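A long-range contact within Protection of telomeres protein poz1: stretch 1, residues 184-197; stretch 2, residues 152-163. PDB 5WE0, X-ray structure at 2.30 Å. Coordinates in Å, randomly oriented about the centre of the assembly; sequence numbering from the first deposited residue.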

# COMPACT_ATOMS: atom_id res chain seq x y z
N ALA A 184 1.12 6.31 -25.04
CA ALA A 184 1.05 4.93 -25.52
C ALA A 184 0.01 4.11 -24.77
O ALA A 184 -0.65 3.25 -25.36
CB ALA A 184 2.42 4.26 -25.43
N LEU A 185 -0.14 4.35 -23.47
CA LEU A 185 -1.08 3.57 -22.68
C LEU A 185 -2.50 3.82 -23.15
O LEU A 185 -3.33 2.90 -23.15
CB LEU A 185 -0.92 3.93 -21.20
CG LEU A 185 -1.39 2.91 -20.16
CD1 LEU A 185 -1.12 1.49 -20.60
CD2 LEU A 185 -0.68 3.16 -18.85
N GLN A 186 -2.79 5.04 -23.61
CA GLN A 186 -4.14 5.34 -24.07
C GLN A 186 -4.37 4.87 -25.50
O GLN A 186 -5.50 4.51 -25.85
CB GLN A 186 -4.40 6.85 -23.93
CG GLN A 186 -4.62 7.29 -22.47
CD GLN A 186 -5.97 6.85 -21.91
OE1 GLN A 186 -6.17 5.66 -21.63
NE2 GLN A 186 -6.88 7.79 -21.72
N ARG A 187 -3.33 4.83 -26.34
CA ARG A 187 -3.45 4.14 -27.62
C ARG A 187 -3.76 2.67 -27.42
O ARG A 187 -4.61 2.09 -28.10
CB ARG A 187 -2.17 4.29 -28.44
CG ARG A 187 -2.00 5.60 -29.19
CD ARG A 187 -0.91 5.44 -30.23
NE ARG A 187 0.33 5.00 -29.60
CZ ARG A 187 1.27 5.83 -29.19
NH1 ARG A 187 1.08 7.13 -29.34
NH2 ARG A 187 2.38 5.38 -28.62
N LEU A 188 -3.05 2.04 -26.48
CA LEU A 188 -3.16 0.60 -26.27
C LEU A 188 -4.53 0.20 -25.73
O LEU A 188 -5.01 -0.91 -26.02
CB LEU A 188 -2.07 0.19 -25.31
CG LEU A 188 -2.19 -1.17 -24.68
CD1 LEU A 188 -2.18 -2.25 -25.77
CD2 LEU A 188 -1.03 -1.24 -23.78
N SER A 189 -5.18 1.08 -24.97
CA SER A 189 -6.53 0.81 -24.52
C SER A 189 -7.51 0.77 -25.68
O SER A 189 -8.59 0.20 -25.55
CB SER A 189 -6.96 1.86 -23.49
OG SER A 189 -7.26 3.10 -24.11
N LYS A 190 -7.13 1.35 -26.82
CA LYS A 190 -7.99 1.33 -28.00
C LYS A 190 -7.68 0.17 -28.95
O LYS A 190 -8.50 -0.08 -29.84
CB LYS A 190 -7.90 2.67 -28.74
CG LYS A 190 -8.45 3.83 -27.91
CD LYS A 190 -9.97 3.69 -27.72
CE LYS A 190 -10.47 4.41 -26.47
NZ LYS A 190 -10.01 5.83 -26.37
N HIS A 191 -6.54 -0.52 -28.80
CA HIS A 191 -6.34 -1.79 -29.50
C HIS A 191 -7.43 -2.79 -29.13
O HIS A 191 -8.11 -2.66 -28.10
CB HIS A 191 -4.99 -2.43 -29.17
CG HIS A 191 -3.80 -1.78 -29.81
ND1 HIS A 191 -3.89 -1.08 -30.99
CD2 HIS A 191 -2.49 -1.77 -29.46
CE1 HIS A 191 -2.69 -0.64 -31.33
NE2 HIS A 191 -1.82 -1.04 -30.42
N LYS A 192 -7.55 -3.82 -29.96
CA LYS A 192 -8.57 -4.82 -29.72
C LYS A 192 -8.08 -5.81 -28.66
O LYS A 192 -6.89 -5.87 -28.33
CB LYS A 192 -8.97 -5.44 -31.07
CG LYS A 192 -10.24 -6.31 -31.17
CD LYS A 192 -11.33 -6.18 -30.04
CE LYS A 192 -11.80 -4.80 -29.65
NZ LYS A 192 -12.83 -4.86 -28.57
N ILE A 193 -9.02 -6.58 -28.10
CA ILE A 193 -8.75 -7.32 -26.88
C ILE A 193 -7.64 -8.34 -27.07
O ILE A 193 -6.77 -8.49 -26.20
CB ILE A 193 -10.05 -7.97 -26.38
CG1 ILE A 193 -9.78 -8.82 -25.15
CG2 ILE A 193 -10.72 -8.77 -27.51
CD1 ILE A 193 -9.26 -8.00 -23.92
N ARG A 194 -7.61 -9.04 -28.21
CA ARG A 194 -6.55 -10.03 -28.42
C ARG A 194 -5.17 -9.38 -28.44
O ARG A 194 -4.19 -9.96 -27.96
CB ARG A 194 -6.79 -10.79 -29.73
CG ARG A 194 -7.82 -11.88 -29.63
CD ARG A 194 -8.14 -12.45 -31.00
NE ARG A 194 -9.15 -13.50 -30.90
CZ ARG A 194 -10.45 -13.28 -30.80
NH1 ARG A 194 -10.90 -12.02 -30.79
NH2 ARG A 194 -11.30 -14.30 -30.72
N LYS A 195 -5.07 -8.17 -29.00
CA LYS A 195 -3.77 -7.51 -29.02
C LYS A 195 -3.39 -6.98 -27.64
O LYS A 195 -2.24 -7.13 -27.21
CB LYS A 195 -3.74 -6.40 -30.07
CG LYS A 195 -3.26 -6.89 -31.43
CD LYS A 195 -2.93 -5.74 -32.37
CE LYS A 195 -3.05 -6.18 -33.82
NZ LYS A 195 -3.87 -5.22 -34.63
N ARG A 196 -4.34 -6.35 -26.94
CA ARG A 196 -4.09 -5.94 -25.57
C ARG A 196 -3.58 -7.11 -24.73
O ARG A 196 -2.63 -6.96 -23.96
CB ARG A 196 -5.35 -5.36 -24.92
CG ARG A 196 -5.95 -4.23 -25.69
CD ARG A 196 -6.82 -3.39 -24.81
NE ARG A 196 -7.87 -4.13 -24.14
CZ ARG A 196 -9.11 -4.23 -24.61
NH1 ARG A 196 -9.41 -3.65 -25.76
NH2 ARG A 196 -10.04 -4.90 -23.94
N LEU A 197 -4.19 -8.28 -24.90
CA LEU A 197 -3.83 -9.42 -24.06
C LEU A 197 -2.44 -9.95 -24.41
O LEU A 197 -1.68 -10.32 -23.50
CB LEU A 197 -4.88 -10.53 -24.20
CG LEU A 197 -6.27 -10.23 -23.59
CD1 LEU A 197 -7.20 -11.38 -23.85
CD2 LEU A 197 -6.22 -9.97 -22.09
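Stretch 2, residues 152-163: MAFHFLEQEPID

The contact between these two stretches of poz1 illustrates a common way of joining helices: a small leucine-rich patch packs the helical segments together, and a single arginine then fastens the chain that leaves one of them. Stretch 2 enters as the last turns of a helix, residues 152-157, and, after Glu-158, runs on as an extended segment that includes a cis peptide bond before Pro-161. Stretch 1 begins in a helix, passes through a turn that includes His-191, and starts a second helix after Lys-192, which occupies its N-cap position. The helical segments 184-188 and 152-157 run in nearly the same direction, at 23°, with their axes 11.5 Å apart at closest approach. That spacing is wide, and side chains bridge it.

Leu-157 is the largest single contributor to the buried surface. Its CD1 lies 3.9 Å from Leu-185 CD1 and 3.7 Å from Leu-188 CD2, while its CD2 rests 3.7 Å from Ser-189 CA. One turn earlier, Ala-153 CB meets Leu-185 CD2 at a looser 4.3 Å. The backbones draw closer along this direction: the CA atoms of Leu-185 and Ala-153 are 8.5 Å apart, those of Ser-189 and Leu-157 6.1 Å.

Where the helix of stretch 2 gives out, carbonyl groups are no longer all occupied by helical hydrogen bonding, and Arg-196 exploits this. Its NE donates to Leu-157 O at 2.8 Å in an almost linear bond (171°). Its NH2 reaches Glu-160 OE1 at 3.1 Å, a hydrogen bond that is also a salt bridge, and makes a weak bond to Gln-159 O at 2.7 Å, bent to 122°. All three acceptors lie at the edge of the guanidinium, near its plane, which leaves the faces free for apolar contact; Ile-162 CD1 covers one of them, 3.4 Å from Arg-196 NE. Within stretch 1, Arg-196 NH1 donates to His-191 O at 2.9 Å, so the same group also braces the turn between its own helices.

Glu-160 divides its carboxylate between two cations. While OE1 serves Arg-196, OE2 forms a salt bridge with Lys-192, whose NZ comes within 2.7 Å although its CA-to-CB bond points away from stretch 2. Carbon atoms also pack close to this polar centre: Ile-162 CD1 sits 3.3 Å from Ser-189 O and Ile-193 CD1 3.9 Å from Gln-159 O, while Leu-197 CD2 packs 3.7 Å from the aliphatic CG of Glu-158. The whole contact buries 550 Å², counting both sides.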

# COMPACT_ATOMS: atom_id res chain seq x y z
N MET A 152 -2.14 -2.50 -11.96
CA MET A 152 -3.50 -1.98 -12.04
C MET A 152 -3.86 -1.64 -13.49
O MET A 152 -4.95 -1.98 -13.96
CB MET A 152 -3.67 -0.75 -11.15
CG MET A 152 -5.10 -0.25 -11.01
SD MET A 152 -6.14 -1.47 -10.17
CE MET A 152 -7.37 -1.88 -11.42
N ALA A 153 -2.95 -1.00 -14.21
CA ALA A 153 -3.18 -0.72 -15.63
C ALA A 153 -3.37 -2.01 -16.42
O ALA A 153 -4.29 -2.11 -17.23
CB ALA A 153 -2.01 0.09 -16.20
N PHE A 154 -2.52 -3.01 -16.18
CA PHE A 154 -2.68 -4.32 -16.83
C PHE A 154 -4.08 -4.89 -16.61
O PHE A 154 -4.70 -5.41 -17.54
CB PHE A 154 -1.65 -5.30 -16.31
CG PHE A 154 -0.25 -5.04 -16.77
CD1 PHE A 154 -0.00 -4.16 -17.81
CD2 PHE A 154 0.82 -5.66 -16.15
CE1 PHE A 154 1.29 -3.91 -18.23
CE2 PHE A 154 2.12 -5.43 -16.56
CZ PHE A 154 2.36 -4.55 -17.61
N HIS A 155 -4.57 -4.83 -15.37
CA HIS A 155 -5.90 -5.39 -15.09
C HIS A 155 -6.97 -4.66 -15.89
O HIS A 155 -7.85 -5.31 -16.48
CB HIS A 155 -6.18 -5.30 -13.59
CG HIS A 155 -7.50 -5.88 -13.19
ND1 HIS A 155 -8.65 -5.12 -13.10
CD2 HIS A 155 -7.85 -7.13 -12.81
CE1 HIS A 155 -9.65 -5.88 -12.70
NE2 HIS A 155 -9.19 -7.11 -12.52
N PHE A 156 -6.92 -3.32 -15.93
CA PHE A 156 -7.85 -2.53 -16.76
C PHE A 156 -7.82 -2.99 -18.21
O PHE A 156 -8.86 -3.23 -18.82
CB PHE A 156 -7.49 -1.04 -16.72
CG PHE A 156 -8.10 -0.26 -15.59
CD1 PHE A 156 -9.47 -0.13 -15.47
CD2 PHE A 156 -7.29 0.40 -14.66
CE1 PHE A 156 -10.02 0.63 -14.44
CE2 PHE A 156 -7.84 1.16 -13.62
CZ PHE A 156 -9.20 1.27 -13.52
N LEU A 157 -6.61 -3.14 -18.77
CA LEU A 157 -6.43 -3.50 -20.18
C LEU A 157 -6.88 -4.93 -20.50
O LEU A 157 -7.01 -5.26 -21.68
CB LEU A 157 -4.97 -3.36 -20.59
CG LEU A 157 -4.39 -1.95 -20.58
CD1 LEU A 157 -2.87 -2.00 -20.67
CD2 LEU A 157 -5.00 -1.13 -21.70
N GLU A 158 -7.02 -5.79 -19.49
CA GLU A 158 -7.39 -7.18 -19.69
C GLU A 158 -8.90 -7.43 -19.60
O GLU A 158 -9.33 -8.59 -19.66
CB GLU A 158 -6.67 -8.05 -18.65
CG GLU A 158 -5.20 -8.24 -18.96
CD GLU A 158 -4.57 -9.40 -18.17
OE1 GLU A 158 -4.59 -9.36 -16.92
OE2 GLU A 158 -4.05 -10.35 -18.81
N GLN A 159 -9.70 -6.39 -19.43
CA GLN A 159 -11.14 -6.52 -19.40
C GLN A 159 -11.73 -6.16 -20.77
O GLN A 159 -11.12 -5.44 -21.57
CB GLN A 159 -11.76 -5.63 -18.31
CG GLN A 159 -11.03 -5.62 -16.95
CD GLN A 159 -11.02 -6.98 -16.27
OE1 GLN A 159 -12.07 -7.57 -16.04
NE2 GLN A 159 -9.83 -7.47 -15.91
N GLU A 160 -12.93 -6.68 -21.03
CA GLU A 160 -13.61 -6.40 -22.30
C GLU A 160 -15.13 -6.31 -22.09
O GLU A 160 -15.79 -7.28 -21.72
CB GLU A 160 -13.28 -7.46 -23.35
CG GLU A 160 -14.10 -7.34 -24.62
CD GLU A 160 -13.69 -6.17 -25.50
OE1 GLU A 160 -12.86 -5.33 -25.08
OE2 GLU A 160 -14.22 -6.09 -26.62
N PRO A 161 -15.69 -5.11 -22.28
CA PRO A 161 -14.99 -3.88 -22.68
C PRO A 161 -14.17 -3.21 -21.55
O PRO A 161 -14.37 -3.54 -20.37
CB PRO A 161 -16.14 -2.97 -23.12
CG PRO A 161 -17.26 -3.37 -22.20
CD PRO A 161 -17.12 -4.87 -22.01
N ILE A 162 -13.26 -2.32 -21.94
CA ILE A 162 -12.45 -1.56 -20.99
C ILE A 162 -13.31 -0.51 -20.31
O ILE A 162 -14.15 0.15 -20.94
CB ILE A 162 -11.27 -0.89 -21.71
CG1 ILE A 162 -10.23 -1.92 -22.11
CG2 ILE A 162 -10.61 0.19 -20.83
CD1 ILE A 162 -8.95 -1.29 -22.61
N ASP A 163 -13.09 -0.33 -19.01
CA ASP A 163 -13.69 0.76 -18.24
C ASP A 163 -12.83 2.01 -18.43
O ASP A 163 -11.97 2.33 -17.60
CB ASP A 163 -13.82 0.33 -16.79
CG ASP A 163 -14.40 1.40 -15.90
OD1 ASP A 163 -14.57 2.55 -16.35
OD2 ASP A 163 -14.69 1.06 -14.73